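Local coordinates for transcription termination factor NusA (Planctomyces limnophilus, PDB 4MTN), which probably takes part in both termination and antitermination of transcription, binding the core RNA polymerase and the nascent RNA, at residues 176-181 and 238-243; 224-227 and 232-235; 246-251 and 303-308. All coordinates share one frame; numbering follows the deposited sequence.

How the contacts relate
The three contacts lie about the three-stranded sheet of the first KH domain, contacts 2 and 3 meeting neighbouring residues of its strand 244-249. Contacts 1 and 2 share helix 231-239: contact 2 sits at its start, where a sulfate is bound, and contact 1 at its end, the two centres about 13 Å apart. Contact 2 is nested inside the loop that contact 1 closes. Strand 244-249 follows that helix and leads into contact 3, whose centre is about 17 Å from that of contact 1 and 18 Å from that of contact 2. Contacts 2 and 3 touch through V247, which packs on C225 and brings CG2 3.7 Å from I233 CD1, whereas V248 points toward 303-308.

Contact 1: 176-181 and 238-243; sequences PDFVRR and EELGGE
V179 and L240 mark the closest backbone approach, their CA atoms 8.3 Å apart, with 176-181 helical and 238-243 running off the end of helix 231-239. That helix closes in a Schellman motif at G241, whose phi of 88° would press a side chain against the carbonyl oxygen of L240; G242 keeps a positive phi as well, and the chain turns away toward strand 244-249. L240, at this turn, is the residue that reaches across, and its two methyls divide the work. CD1 meets V179 CG2 at 3.6 Å, the two side chains crossing at about a right angle. CD2 lies 3.7 Å from F178 CE2 and equally near CD2 of that ring, the phenylalanine and leucine passing alongside each other in opposite directions. F178 sets its CG anti to the backbone N (chi1 -168°), which sets the ring beside L240 CD2. The patch lies where two modules of NusA join: F178 also rests on I112, and L240 on I142, both in the S1 domain, while V179 packs on L200 in the first strand of the KH sheet. On the margin, E243 brings OE2 to 4.3 Å from V179 CG2, an approach without a polar bond; its OE1 is held by a salt bridge to R202 and a hydrogen bond from the backbone N of G205.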
loop_
_atom_site.group_PDB
_atom_site.type_symbol
_atom_site.label_atom_id
_atom_site.label_comp_id
_atom_site.label_asym_id
_atom_site.label_seq_id
_atom_site.Cartn_x
_atom_site.Cartn_y
_atom_site.Cartn_z
ATOM N N PRO A 176 -2.230 0.781 6.186
ATOM C CA PRO A 176 -3.617 0.659 6.649
ATOM C C PRO A 176 -3.965 -0.760 7.094
ATOM O O PRO A 176 -4.706 -0.929 8.060
ATOM C CB PRO A 176 -4.430 1.055 5.416
ATOM C CG PRO A 176 -3.547 2.001 4.690
ATOM C CD PRO A 176 -2.141 1.510 4.908
ATOM N N ASP A 177 -3.421 -1.761 6.408
ATOM C CA ASP A 177 -3.699 -3.155 6.737
ATOM C C ASP A 177 -3.299 -3.507 8.167
ATOM O O ASP A 177 -3.871 -4.418 8.761
ATOM C CB ASP A 177 -2.983 -4.092 5.761
ATOM C CG ASP A 177 -3.637 -4.118 4.394
ATOM O OD1 ASP A 177 -4.781 -3.633 4.269
ATOM O OD2 ASP A 177 -3.008 -4.631 3.445
ATOM N N PHE A 178 -2.324 -2.790 8.717
ATOM C CA PHE A 178 -1.893 -3.036 10.091
ATOM C C PHE A 178 -3.022 -2.736 11.072
ATOM O O PHE A 178 -3.260 -3.495 12.011
ATOM C CB PHE A 178 -0.662 -2.196 10.439
ATOM C CG PHE A 178 0.000 -2.598 11.730
ATOM C CD1 PHE A 178 -0.064 -3.908 12.178
ATOM C CD2 PHE A 178 0.672 -1.665 12.500
ATOM C CE1 PHE A 178 0.540 -4.280 13.365
ATOM C CE2 PHE A 178 1.277 -2.031 13.690
ATOM C CZ PHE A 178 1.210 -3.341 14.123
ATOM N N VAL A 179 -3.713 -1.622 10.848
ATOM C CA VAL A 179 -4.849 -1.242 11.679
ATOM C C VAL A 179 -5.987 -2.242 11.520
ATOM O O VAL A 179 -6.617 -2.646 12.501
ATOM C CB VAL A 179 -5.356 0.170 11.326
ATOM C CG1 VAL A 179 -6.608 0.503 12.121
ATOM C CG2 VAL A 179 -4.270 1.196 11.578
ATOM N N ARG A 180 -6.236 -2.640 10.276
ATOM C CA ARG A 180 -7.302 -3.583 9.957
ATOM C C ARG A 180 -7.109 -4.908 10.687
ATOM O O ARG A 180 -8.061 -5.476 11.217
ATOM C CB ARG A 180 -7.368 -3.816 8.445
ATOM C CG ARG A 180 -8.488 -4.736 8.002
ATOM C CD ARG A 180 -8.449 -4.974 6.500
ATOM N NE ARG A 180 -8.861 -3.800 5.735
ATOM C CZ ARG A 180 -10.096 -3.599 5.286
ATOM N NH1 ARG A 180 -11.044 -4.494 5.528
ATOM N NH2 ARG A 180 -10.384 -2.503 4.597
ATOM N N ARG A 181 -5.870 -5.388 10.722
ATOM C CA ARG A 181 -5.552 -6.635 11.409
ATOM C C ARG A 181 -5.742 -6.504 12.916
ATOM O O ARG A 181 -6.353 -7.363 13.550
ATOM C CB ARG A 181 -4.115 -7.068 11.109
ATOM C CG ARG A 181 -3.821 -7.396 9.653
ATOM C CD ARG A 181 -4.478 -8.692 9.209
ATOM N NE ARG A 181 -5.813 -8.478 8.662
ATOM C CZ ARG A 181 -6.058 -8.145 7.399
ATOM N NH1 ARG A 181 -5.056 -7.982 6.547
ATOM N NH2 ARG A 181 -7.308 -7.975 6.987
ATOM N N GLU A 238 -3.255 2.539 21.169
ATOM C CA GLU A 238 -2.075 2.604 22.024
ATOM C C GLU A 238 -0.958 1.724 21.478
ATOM O O GLU A 238 0.221 1.995 21.696
ATOM C CB GLU A 238 -2.419 2.193 23.457
ATOM C CG GLU A 238 -3.384 3.139 24.155
ATOM C CD GLU A 238 -2.890 4.574 24.173
ATOM O OE1 GLU A 238 -1.667 4.786 24.316
ATOM O OE2 GLU A 238 -3.728 5.492 24.041
ATOM N N GLU A 239 -1.339 0.669 20.765
ATOM C CA GLU A 239 -0.369 -0.199 20.109
ATOM C C GLU A 239 0.269 0.529 18.932
ATOM O O GLU A 239 1.364 0.181 18.490
ATOM C CB GLU A 239 -1.033 -1.496 19.641
ATOM C CG GLU A 239 -1.471 -2.413 20.774
ATOM C CD GLU A 239 -2.393 -3.524 20.305
ATOM O OE1 GLU A 239 -2.826 -3.486 19.134
ATOM O OE2 GLU A 239 -2.687 -4.435 21.108
ATOM N N LEU A 240 -0.430 1.541 18.429
ATOM C CA LEU A 240 0.060 2.349 17.320
ATOM C C LEU A 240 0.763 3.611 17.812
ATOM O O LEU A 240 1.183 4.449 17.014
ATOM C CB LEU A 240 -1.091 2.717 16.383
ATOM C CG LEU A 240 -1.827 1.529 15.766
ATOM C CD1 LEU A 240 -2.967 2.006 14.884
ATOM C CD2 LEU A 240 -0.864 0.652 14.981
ATOM N N GLY A 241 0.888 3.744 19.129
ATOM C CA GLY A 241 1.592 4.870 19.717
ATOM C C GLY A 241 0.737 6.097 19.974
ATOM O O GLY A 241 1.241 7.220 19.982
ATOM N N GLY A 242 -0.558 5.887 20.188
ATOM C CA GLY A 242 -1.465 6.982 20.480
ATOM C C GLY A 242 -2.191 7.504 19.257
ATOM O O GLY A 242 -2.710 8.620 19.259
ATOM N N GLU A 243 -2.221 6.695 18.205
ATOM C CA GLU A 243 -2.923 7.052 16.978
ATOM C C GLU A 243 -4.432 7.102 17.209
ATOM O O GLU A 243 -5.013 6.178 17.777
ATOM C CB GLU A 243 -2.580 6.055 15.867
ATOM C CG GLU A 243 -3.300 6.293 14.552
ATOM C CD GLU A 243 -2.757 5.426 13.431
ATOM O OE1 GLU A 243 -1.677 4.825 13.608
ATOM O OE2 GLU A 243 -3.410 5.344 12.370
#

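Contact 2: 224-227 and 232-235; sequences ACVG and RIRN. With SO4 (sulfate ion), chain B; SO4 (sulfate ion), chain C.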
loop_
_atom_site.group_PDB
_atom_site.type_symbol
_atom_site.label_atom_id
_atom_site.label_comp_id
_atom_site.label_asym_id
_atom_site.label_seq_id
_atom_site.Cartn_x
_atom_site.Cartn_y
_atom_site.Cartn_z
ATOM N N ALA A 224 -21.253 -1.702 17.982
ATOM C CA ALA A 224 -20.690 -3.021 18.239
ATOM C C ALA A 224 -19.176 -2.936 18.409
ATOM O O ALA A 224 -18.594 -3.640 19.235
ATOM C CB ALA A 224 -21.048 -3.981 17.116
ATOM N N CYS A 225 -18.543 -2.071 17.623
ATOM C CA CYS A 225 -17.102 -1.863 17.717
ATOM C C CYS A 225 -16.743 -1.082 18.975
ATOM O O CYS A 225 -15.734 -1.360 19.623
ATOM C CB CYS A 225 -16.580 -1.127 16.481
ATOM S SG CYS A 225 -16.759 -2.045 14.936
ATOM N N VAL A 226 -17.577 -0.104 19.312
ATOM C CA VAL A 226 -17.357 0.718 20.494
ATOM C C VAL A 226 -17.479 -0.110 21.772
ATOM O O VAL A 226 -16.684 0.038 22.697
ATOM C CB VAL A 226 -18.350 1.898 20.547
ATOM C CG1 VAL A 226 -18.187 2.680 21.840
ATOM C CG2 VAL A 226 -18.152 2.808 19.342
ATOM N N GLY A 227 -18.467 -0.995 21.813
ATOM C CA GLY A 227 -18.686 -1.819 22.988
ATOM C C GLY A 227 -19.169 -1.000 24.170
ATOM O O GLY A 227 -20.137 -0.246 24.055
ATOM N N ARG A 232 -11.486 -1.193 23.660
ATOM C CA ARG A 232 -10.819 -2.066 22.697
ATOM C C ARG A 232 -10.260 -1.275 21.519
ATOM O O ARG A 232 -9.186 -1.587 21.002
ATOM C CB ARG A 232 -11.779 -3.145 22.193
ATOM C CG ARG A 232 -12.246 -4.114 23.267
ATOM C CD ARG A 232 -13.390 -4.972 22.760
ATOM N NE ARG A 232 -14.421 -4.159 22.125
ATOM C CZ ARG A 232 -15.554 -4.641 21.626
ATOM N NH1 ARG A 232 -15.812 -5.939 21.691
ATOM N NH2 ARG A 232 -16.431 -3.820 21.063
ATOM N N ILE A 233 -10.995 -0.252 21.097
ATOM C CA ILE A 233 -10.550 0.617 20.015
ATOM C C ILE A 233 -9.310 1.403 20.439
ATOM O O ILE A 233 -8.366 1.558 19.661
ATOM C CB ILE A 233 -11.667 1.587 19.580
ATOM C CG1 ILE A 233 -12.817 0.810 18.938
ATOM C CG2 ILE A 233 -11.134 2.629 18.613
ATOM C CD1 ILE A 233 -14.000 1.671 18.557
ATOM N N ARG A 234 -9.309 1.882 21.680
ATOM C CA ARG A 234 -8.167 2.619 22.207
ATOM C C ARG A 234 -6.954 1.713 22.399
ATOM O O ARG A 234 -5.815 2.162 22.281
ATOM C CB ARG A 234 -8.523 3.301 23.529
ATOM C CG ARG A 234 -9.405 4.529 23.381
ATOM C CD ARG A 234 -9.451 5.322 24.675
ATOM N NE ARG A 234 -9.610 4.447 25.832
ATOM C CZ ARG A 234 -10.781 4.007 26.281
ATOM N NH1 ARG A 234 -11.904 4.363 25.670
ATOM N NH2 ARG A 234 -10.827 3.210 27.340
ATOM N N ASN A 235 -7.203 0.441 22.701
ATOM C CA ASN A 235 -6.127 -0.536 22.841
ATOM C C ASN A 235 -5.324 -0.661 21.552
ATOM O O ASN A 235 -4.096 -0.740 21.577
ATOM C CB ASN A 235 -6.682 -1.904 23.244
ATOM C CG ASN A 235 -7.069 -1.971 24.709
ATOM O OD1 ASN A 235 -6.555 -1.215 25.534
ATOM N ND2 ASN A 235 -7.976 -2.884 25.042
HETATM S S SO4 B . -14.826 -2.090 25.247
HETATM O O1 SO4 B . -14.488 -1.819 23.854
HETATM O O2 SO4 B . -13.736 -2.827 25.880
HETATM O O3 SO4 B . -15.032 -0.825 25.947
HETATM O O4 SO4 B . -16.048 -2.884 25.307
HETATM S S SO4 C . -10.226 1.616 30.231
HETATM O O1 SO4 C . -11.061 2.701 29.723
HETATM O O2 SO4 C . -9.079 1.431 29.348
HETATM O O3 SO4 C . -9.759 1.950 31.573
HETATM O O4 SO4 C . -11.008 0.385 30.284
#
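R232 reaches back over the turn and puts its NH2 between two carbonyls at the end of helix 221-226. The firmer hydrogen bond runs to A224 O at 2.8 Å; this oxygen lies close to the guanidinium plane, at its edge, and the C=O...N angle is 146°. A second bond, from the same NH2 to C225 O at 2.9 Å, is weak. The chain bends at chi3 (-49°) to bring the group round, and in doing so it wraps one sulfate: R232 N bonds O1 of this ion at 3.1 Å, nearly straight at 168°, NE adds a weak bond to the same oxygen, and O4 stands over one face of the guanidinium, offset toward the rim, 3.7 Å above its plane. Next in the helix, I233 lays CD1 3.7 Å from C225 O, with C225 CB and V226 CG2 somewhat farther off. A salt bridge from E189 to NH1 steadies the other end of the guanidinium, while I233 is backed by I245 and V247 of strand 244-249. A leucine in place of R232 would probably leave A224 O and C225 O without their donor, E189 without its salt-bridge partner and the sulfate without its bond from NE. Backbone N-H groups of V228, R229 and A231 also bond sulfate in the turn that leads into helix 231-239, whose dipole would favour an anion. The turn, GVRG in sequence, is the GXXG loop of a KH domain, and the sulfate held by R232, probably from the crystallisation liquor, is consistent with a site for an RNA phosphate.

Contact 3: 246-251 and 303-308; sequences EVVRWN and SKLVGW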
loop_
_atom_site.group_PDB
_atom_site.type_symbol
_atom_site.label_atom_id
_atom_site.label_comp_id
_atom_site.label_asym_id
_atom_site.label_seq_id
_atom_site.Cartn_x
_atom_site.Cartn_y
_atom_site.Cartn_z
ATOM N N GLU A 246 -11.120 6.703 14.534
ATOM C CA GLU A 246 -12.534 7.043 14.409
ATOM C C GLU A 246 -13.287 5.954 13.655
ATOM O O GLU A 246 -12.989 5.672 12.496
ATOM C CB GLU A 246 -12.711 8.382 13.690
ATOM C CG GLU A 246 -11.897 9.525 14.265
ATOM C CD GLU A 246 -11.989 10.778 13.416
ATOM O OE1 GLU A 246 -12.803 10.796 12.468
ATOM O OE2 GLU A 246 -11.246 11.742 13.692
ATOM N N VAL A 247 -14.266 5.343 14.314
ATOM C CA VAL A 247 -15.091 4.330 13.670
ATOM C C VAL A 247 -16.439 4.918 13.274
ATOM O O VAL A 247 -17.193 5.386 14.126
ATOM C CB VAL A 247 -15.315 3.110 14.580
ATOM C CG1 VAL A 247 -16.181 2.080 13.875
ATOM C CG2 VAL A 247 -13.984 2.504 14.987
ATOM N N VAL A 248 -16.733 4.899 11.979
ATOM C CA VAL A 248 -18.004 5.414 11.486
ATOM C C VAL A 248 -18.786 4.339 10.738
ATOM O O VAL A 248 -18.303 3.222 10.551
ATOM C CB VAL A 248 -17.796 6.627 10.562
ATOM C CG1 VAL A 248 -17.174 7.779 11.335
ATOM C CG2 VAL A 248 -16.928 6.244 9.374
ATOM N N ARG A 249 -19.992 4.687 10.304
ATOM C CA ARG A 249 -20.869 3.725 9.650
ATOM C C ARG A 249 -20.722 3.783 8.134
ATOM O O ARG A 249 -20.789 4.857 7.535
ATOM C CB ARG A 249 -22.327 3.973 10.047
ATOM C CG ARG A 249 -23.289 2.886 9.593
ATOM C CD ARG A 249 -24.737 3.324 9.754
ATOM N NE ARG A 249 -25.091 3.574 11.150
ATOM C CZ ARG A 249 -25.829 2.756 11.892
ATOM N NH1 ARG A 249 -26.301 1.629 11.374
ATOM N NH2 ARG A 249 -26.101 3.065 13.153
ATOM N N TRP A 250 -20.518 2.623 7.521
ATOM C CA TRP A 250 -20.432 2.536 6.068
ATOM C C TRP A 250 -21.819 2.559 5.437
ATOM O O TRP A 250 -22.772 2.004 5.983
ATOM C CB TRP A 250 -19.687 1.270 5.641
ATOM C CG TRP A 250 -19.799 0.987 4.171
ATOM C CD1 TRP A 250 -20.711 0.177 3.558
ATOM C CD2 TRP A 250 -18.977 1.524 3.127
ATOM N NE1 TRP A 250 -20.506 0.173 2.200
ATOM C CE2 TRP A 250 -19.447 0.992 1.910
ATOM C CE3 TRP A 250 -17.887 2.401 3.104
ATOM C CZ2 TRP A 250 -18.865 1.307 0.683
ATOM C CZ3 TRP A 250 -17.311 2.712 1.886
ATOM C CH2 TRP A 250 -17.802 2.168 0.692
ATOM N N ASN A 251 -21.923 3.211 4.284
ATOM C CA ASN A 251 -23.160 3.225 3.517
ATOM C C ASN A 251 -22.863 3.294 2.022
ATOM O O ASN A 251 -21.873 3.896 1.606
ATOM C CB ASN A 251 -24.046 4.397 3.943
ATOM C CG ASN A 251 -25.486 4.236 3.489
ATOM O OD1 ASN A 251 -25.758 3.991 2.314
ATOM N ND2 ASN A 251 -26.418 4.366 4.426
ATOM N N SER A 303 -11.618 11.793 2.289
ATOM C CA SER A 303 -11.517 11.576 0.851
ATOM C C SER A 303 -11.062 10.153 0.542
ATOM O O SER A 303 -11.640 9.485 -0.316
ATOM C CB SER A 303 -10.557 12.586 0.223
ATOM O OG SER A 303 -11.042 13.909 0.373
ATOM N N LYS A 304 -10.027 9.697 1.242
ATOM C CA LYS A 304 -9.538 8.330 1.092
ATOM C C LYS A 304 -10.618 7.313 1.441
ATOM O O LYS A 304 -10.788 6.309 0.750
ATOM C CB LYS A 304 -8.312 8.086 1.976
ATOM C CG LYS A 304 -7.003 8.638 1.447
ATOM C CD LYS A 304 -5.833 7.841 2.012
ATOM C CE LYS A 304 -4.516 8.584 1.869
ATOM N NZ LYS A 304 -4.417 9.716 2.832
ATOM N N LEU A 305 -11.342 7.584 2.524
ATOM C CA LEU A 305 -12.368 6.673 3.019
ATOM C C LEU A 305 -13.517 6.527 2.027
ATOM O O LEU A 305 -13.974 5.417 1.750
ATOM C CB LEU A 305 -12.903 7.162 4.367
ATOM C CG LEU A 305 -13.738 6.168 5.172
ATOM C CD1 LEU A 305 -12.863 5.038 5.684
ATOM C CD2 LEU A 305 -14.445 6.868 6.319
ATOM N N VAL A 306 -13.976 7.653 1.493
ATOM C CA VAL A 306 -15.080 7.661 0.542
ATOM C C VAL A 306 -14.622 7.189 -0.837
ATOM O O VAL A 306 -15.302 6.397 -1.492
ATOM C CB VAL A 306 -15.706 9.067 0.428
ATOM C CG1 VAL A 306 -16.668 9.138 -0.747
ATOM C CG2 VAL A 306 -16.413 9.436 1.725
ATOM N N GLY A 307 -13.459 7.668 -1.267
ATOM C CA GLY A 307 -12.929 7.317 -2.571
ATOM C C GLY A 307 -13.165 8.415 -3.589
ATOM O O GLY A 307 -12.973 8.219 -4.789
ATOM N N TRP A 308 -13.590 9.576 -3.100
ATOM C CA TRP A 308 -13.801 10.741 -3.950
ATOM C C TRP A 308 -12.962 11.912 -3.458
ATOM O O TRP A 308 -12.268 11.807 -2.446
ATOM C CB TRP A 308 -15.281 11.131 -3.976
ATOM C CG TRP A 308 -16.152 10.192 -4.755
ATOM C CD1 TRP A 308 -16.328 8.857 -4.528
ATOM C CD2 TRP A 308 -16.984 10.521 -5.874
ATOM N NE1 TRP A 308 -17.210 8.334 -5.443
ATOM C CE2 TRP A 308 -17.628 9.335 -6.281
ATOM C CE3 TRP A 308 -17.243 11.703 -6.575
ATOM C CZ2 TRP A 308 -18.513 9.296 -7.356
ATOM C CZ3 TRP A 308 -18.124 11.664 -7.642
ATOM C CH2 TRP A 308 -18.748 10.468 -8.021
#
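V248, on the edge strand 244-249, sends a methyl toward L305, and their side chains cross obliquely with V248 CG2 4.0 Å from L305 CD2. This methyl occupies the position between the backbone N and the carbonyl carbon, with CG1 anti to the latter (chi1 -64°). The strand is held in the sheet by backbone bonds to its parallel neighbour, V248 pairing with V210 and V212. Two residues on, W250 has left the strand, yet its indole extends back to the helix end: an edge of the ring, at CZ3, comes to 4.3 Å from L305 O, near the ring plane. No hydrogen bond forms there; L305 O accepts one from the hydroxyl of S199, and W250 NE1 gives one to D252, which should restrain the rotation of the indole. Behind L305 the helix ends at G307, where phi turns positive. L305 is buried because it settles on A201, K209 and A211 of the sheet as well as on A261. Helix 297-306, more than 50 residues on in the chain, thus packs on the sheet of the NusA-like KH domain, consistent with the close packing of tandem type II KH domains known for NusA.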